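Local structure of histidine utilization repressor (Pseudomonas syringae pv. tomato, 2PKH) at residues B[44-48]-B[49-53]; B[106-109]-B[110-114]. The protein probably represses, as the full-length protein, the histidine utilization genes in the absence of inducer, this chain being its C-terminal UTRA domain. All coordinates share one frame; numbering follows the deposited sequence.

Interaction 1. Residues B[44-48]-B[49-53]. With EDO (1,2-ethanediol), chain N.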
# COMPACT_ATOMS: atom_id res chain seq x y z
N HIS B 44 15.72 -12.68 14.29
CA HIS B 44 16.19 -11.33 13.97
C HIS B 44 16.07 -10.47 15.23
O HIS B 44 15.04 -10.50 15.91
CB HIS B 44 15.29 -10.74 12.87
CG HIS B 44 15.51 -11.37 11.51
ND1 HIS B 44 14.74 -12.42 11.05
CD2 HIS B 44 16.41 -11.12 10.54
CE1 HIS B 44 15.13 -12.76 9.84
NE2 HIS B 44 16.16 -12.01 9.52
N PHE B 45 17.10 -9.67 15.46
CA PHE B 45 17.22 -8.79 16.67
C PHE B 45 17.27 -7.33 16.19
O PHE B 45 17.86 -7.06 15.15
CB PHE B 45 18.53 -9.06 17.43
CG PHE B 45 18.61 -10.44 18.05
CD1 PHE B 45 18.42 -10.60 19.38
CD2 PHE B 45 18.81 -11.55 17.27
CE1 PHE B 45 18.50 -11.93 19.98
CE2 PHE B 45 18.84 -12.85 17.83
CZ PHE B 45 18.68 -13.02 19.18
N GLU B 46 16.71 -6.42 16.97
CA GLU B 46 16.90 -5.02 16.69
C GLU B 46 17.50 -4.49 17.96
O GLU B 46 16.91 -4.63 19.03
CB GLU B 46 15.54 -4.41 16.36
CG GLU B 46 15.45 -2.89 16.28
CD GLU B 46 13.99 -2.41 16.46
OE1 GLU B 46 13.21 -2.44 15.47
OE2 GLU B 46 13.62 -2.05 17.59
N ASN B 47 18.73 -3.97 17.87
CA ASN B 47 19.49 -3.58 19.07
C ASN B 47 19.51 -4.65 20.13
O ASN B 47 19.22 -4.35 21.29
CB ASN B 47 18.97 -2.25 19.67
CG ASN B 47 18.97 -1.09 18.65
OD1 ASN B 47 19.90 -0.97 17.82
ND2 ASN B 47 17.93 -0.24 18.70
N ASP B 48 19.84 -5.88 19.75
CA ASP B 48 19.96 -6.97 20.69
C ASP B 48 18.69 -7.54 21.32
O ASP B 48 18.80 -8.45 22.14
CB ASP B 48 20.96 -6.60 21.80
CG ASP B 48 22.30 -6.20 21.20
OD1 ASP B 48 22.75 -6.91 20.23
OD2 ASP B 48 22.85 -5.16 21.63
N ILE B 49 17.54 -7.02 20.95
CA ILE B 49 16.28 -7.58 21.45
C ILE B 49 15.60 -8.33 20.29
O ILE B 49 15.51 -7.77 19.17
CB ILE B 49 15.32 -6.47 21.91
CG1 ILE B 49 16.03 -5.47 22.85
CG2 ILE B 49 14.10 -7.12 22.53
CD1 ILE B 49 15.24 -4.16 23.11
N PRO B 50 15.14 -9.58 20.54
CA PRO B 50 14.47 -10.36 19.52
C PRO B 50 13.26 -9.60 18.96
O PRO B 50 12.43 -9.13 19.74
CB PRO B 50 14.06 -11.61 20.28
CG PRO B 50 15.13 -11.77 21.39
CD PRO B 50 15.45 -10.41 21.76
N VAL B 51 13.13 -9.54 17.64
CA VAL B 51 11.94 -8.87 17.06
C VAL B 51 11.15 -9.75 16.15
O VAL B 51 9.99 -9.47 15.87
CB VAL B 51 12.25 -7.53 16.36
CG1 VAL B 51 12.84 -6.48 17.39
CG2 VAL B 51 13.25 -7.72 15.25
N GLN B 52 11.79 -10.82 15.64
CA GLN B 52 11.07 -11.70 14.65
C GLN B 52 11.66 -13.05 14.63
O GLN B 52 12.86 -13.14 14.68
CB GLN B 52 11.29 -11.16 13.25
CG GLN B 52 10.29 -11.71 12.25
CD GLN B 52 10.68 -11.41 10.82
OE1 GLN B 52 11.72 -11.79 10.39
NE2 GLN B 52 9.85 -10.69 10.12
N ILE B 53 10.83 -14.10 14.55
CA ILE B 53 11.33 -15.40 14.12
C ILE B 53 10.89 -15.58 12.65
O ILE B 53 9.72 -15.49 12.36
CB ILE B 53 10.79 -16.60 14.99
CG1 ILE B 53 11.06 -16.34 16.48
CG2 ILE B 53 11.57 -17.90 14.68
CD1 ILE B 53 10.56 -17.54 17.39
C1 EDO N . 13.46 -9.32 6.79
O1 EDO N . 14.54 -8.59 7.37
C2 EDO N . 13.07 -10.41 7.81
O2 EDO N . 12.06 -11.25 7.22
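The imidazole of His44 lies alongside the extended side chain of Gln52, both pointing the same way from the sheet, with ring and amide planes 82° apart. His44 ND1 comes within 3.2 Å of Gln52 OE1, but the angle is too poor for a hydrogen bond. With CG opposite the backbone N (chi1 -162°) and the chain extended beyond it, Gln52 runs out beside the imidazole and carries its amide to a 1,2-ethanediol molecule, probably from the crystallisation liquor, whose O2 makes a weak 3.2 Å hydrogen bond to Gln52 OE1. C2 of the same diol sits over one face of the imidazole, offset toward the rim, 3.7 Å from His44 CE1. The backbone of the same residues forms a classic beta bulge: His44 O accepts both Val51 N at 2.8 Å, nearly straight (175°), and Gln52 N at 3.3 Å. Val51, the extra residue, lays CG1 against Glu46 CB (3.6 Å). On the sheet's other face, the Phe45 ring meets Pro50, CE1 to CG 3.7 Å. A type I' turn, Glu46 to Ile49, closes this tight beta hairpin, and Glu46 and Ile49 exchange backbone hydrogen bonds. Arg8 holds the turn through a salt bridge to Asp48 and a bond from its backbone N to Asn47 OD1. Strand 9-20 flanks His44 and Phe45, strand 126-136 adjoins Gln52 and Ile53, and helix 100-106 packs on Pro50 and Ile53.

Interaction 2. Residues B[106-109]-B[110-114]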
# COMPACT_ATOMS: atom_id res chain seq x y z
N LEU B 106 12.12 -15.59 21.35
CA LEU B 106 11.82 -14.14 21.30
C LEU B 106 12.00 -13.40 22.62
O LEU B 106 11.84 -12.19 22.67
CB LEU B 106 10.36 -13.90 20.82
CG LEU B 106 10.03 -14.16 19.34
CD1 LEU B 106 8.49 -14.00 19.03
CD2 LEU B 106 10.75 -13.21 18.53
N GLN B 107 12.36 -14.11 23.67
CA GLN B 107 12.48 -13.49 24.99
C GLN B 107 11.23 -12.67 25.32
O GLN B 107 11.35 -11.46 25.61
CB GLN B 107 13.73 -12.59 25.05
CG GLN B 107 15.01 -13.44 25.05
CD GLN B 107 16.25 -12.58 24.99
OE1 GLN B 107 16.55 -11.82 25.90
NE2 GLN B 107 16.94 -12.66 23.89
N ILE B 108 10.06 -13.31 25.32
CA ILE B 108 8.77 -12.63 25.64
C ILE B 108 7.99 -13.45 26.66
O ILE B 108 8.28 -14.63 26.92
CB ILE B 108 7.86 -12.46 24.39
CG1 ILE B 108 7.76 -13.78 23.61
CG2 ILE B 108 8.47 -11.43 23.47
CD1 ILE B 108 6.63 -13.85 22.47
N ASP B 109 7.03 -12.78 27.28
CA ASP B 109 6.09 -13.37 28.20
C ASP B 109 5.27 -14.41 27.44
O ASP B 109 5.01 -14.23 26.27
CB ASP B 109 5.22 -12.21 28.75
CG ASP B 109 5.97 -11.43 29.86
OD1 ASP B 109 7.09 -11.83 30.19
OD2 ASP B 109 5.45 -10.45 30.43
N ALA B 110 4.85 -15.47 28.11
CA ALA B 110 4.00 -16.49 27.46
C ALA B 110 2.68 -15.85 27.00
O ALA B 110 2.15 -16.17 25.96
CB ALA B 110 3.79 -17.71 28.47
N GLY B 111 2.15 -14.92 27.76
CA GLY B 111 0.88 -14.26 27.37
C GLY B 111 1.01 -13.03 26.41
O GLY B 111 0.02 -12.31 26.13
N GLU B 112 2.22 -12.73 25.92
CA GLU B 112 2.42 -11.59 24.96
C GLU B 112 1.72 -11.91 23.63
O GLU B 112 2.01 -12.94 23.05
CB GLU B 112 3.92 -11.43 24.62
CG GLU B 112 4.29 -10.53 23.33
CD GLU B 112 4.33 -9.06 23.69
OE1 GLU B 112 3.90 -8.74 24.80
OE2 GLU B 112 4.82 -8.26 22.90
N PRO B 113 0.84 -10.99 23.15
CA PRO B 113 0.19 -11.13 21.87
C PRO B 113 1.24 -10.89 20.81
O PRO B 113 2.04 -9.95 20.92
CB PRO B 113 -0.80 -9.97 21.87
CG PRO B 113 -0.10 -8.91 22.86
CD PRO B 113 0.31 -9.81 23.92
N CYS B 114 1.24 -11.80 19.83
CA CYS B 114 2.24 -11.78 18.77
C CYS B 114 1.49 -11.57 17.44
O CYS B 114 0.39 -11.99 17.28
CB CYS B 114 3.05 -13.06 18.70
SG CYS B 114 4.16 -13.24 20.10
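The carbonyl of Asp109 is approached over its face, not in its plane, by the backbone N-H of Glu112: Glu112 N lies 3.2 Å from Asp109 O and 69° out of the carbonyl plane, although the N-H itself points fairly straight at the oxygen (163°). Glu112 CB also rests 3.4 Å from Asp109 O. The carboxylates of these two residues keep apart, Asp109 OD2 and Glu112 OE1 being 6.1 Å from each other, and Glu112 OE2 is instead hydrogen-bonded to Ser138 OG. The single backbone bond closes a type I beta turn, Asp109 to Glu112, which follows a Schellman motif at Gln107 where helix 100-106 ends; together they lead the chain from the helix into strand 113-123 of the UTRA domain's antiparallel sheet. Inside the bend, Ile108 crosses Glu112 at about a right angle, CB to CB 4.1 Å. The CG1 branch of Ile108 sits between the backbone N and the carbonyl carbon (chi1 48°) and, extended beyond, carries CD1 past Glu112 CG, 4.2 Å away, to the thiol of Cys114. There Ile108 CD1 meets Cys114 SG at 3.5 Å, an apolar contact between the loop and buried Cys114 of strand 113-123. Pro136 of strand 126-136 lies against both Ile108 and Glu112, while Ile134 backs Cys114. Pro113, turned away from the loop, packs on Pro113 of the second subunit.

Interactions 1 and 2 come in series along the chain, 44-53 well before 106-114, with centres about 13 Å apart on the same side of the domain's centre, and they touch. Pro50 from the hairpin of strands 36-46 and 49-59 packs on Gln107 and Leu106 (Pro50 CG to Gln107 NE2 3.2 Å), and Ile53 leans on Leu106, so the end of helix 100-106 rests on strand 49-59. Both reach one antiparallel sheet, in which strand 126-136 separates strands 49-59 and 113-123. Arg139 bridges them, hydrogen-bonding the carbonyl oxygens of Pro50, Leu106 and Gln107. Hairpin, helix end and the strand that meets the second subunit are thus joined within the UTRA domain.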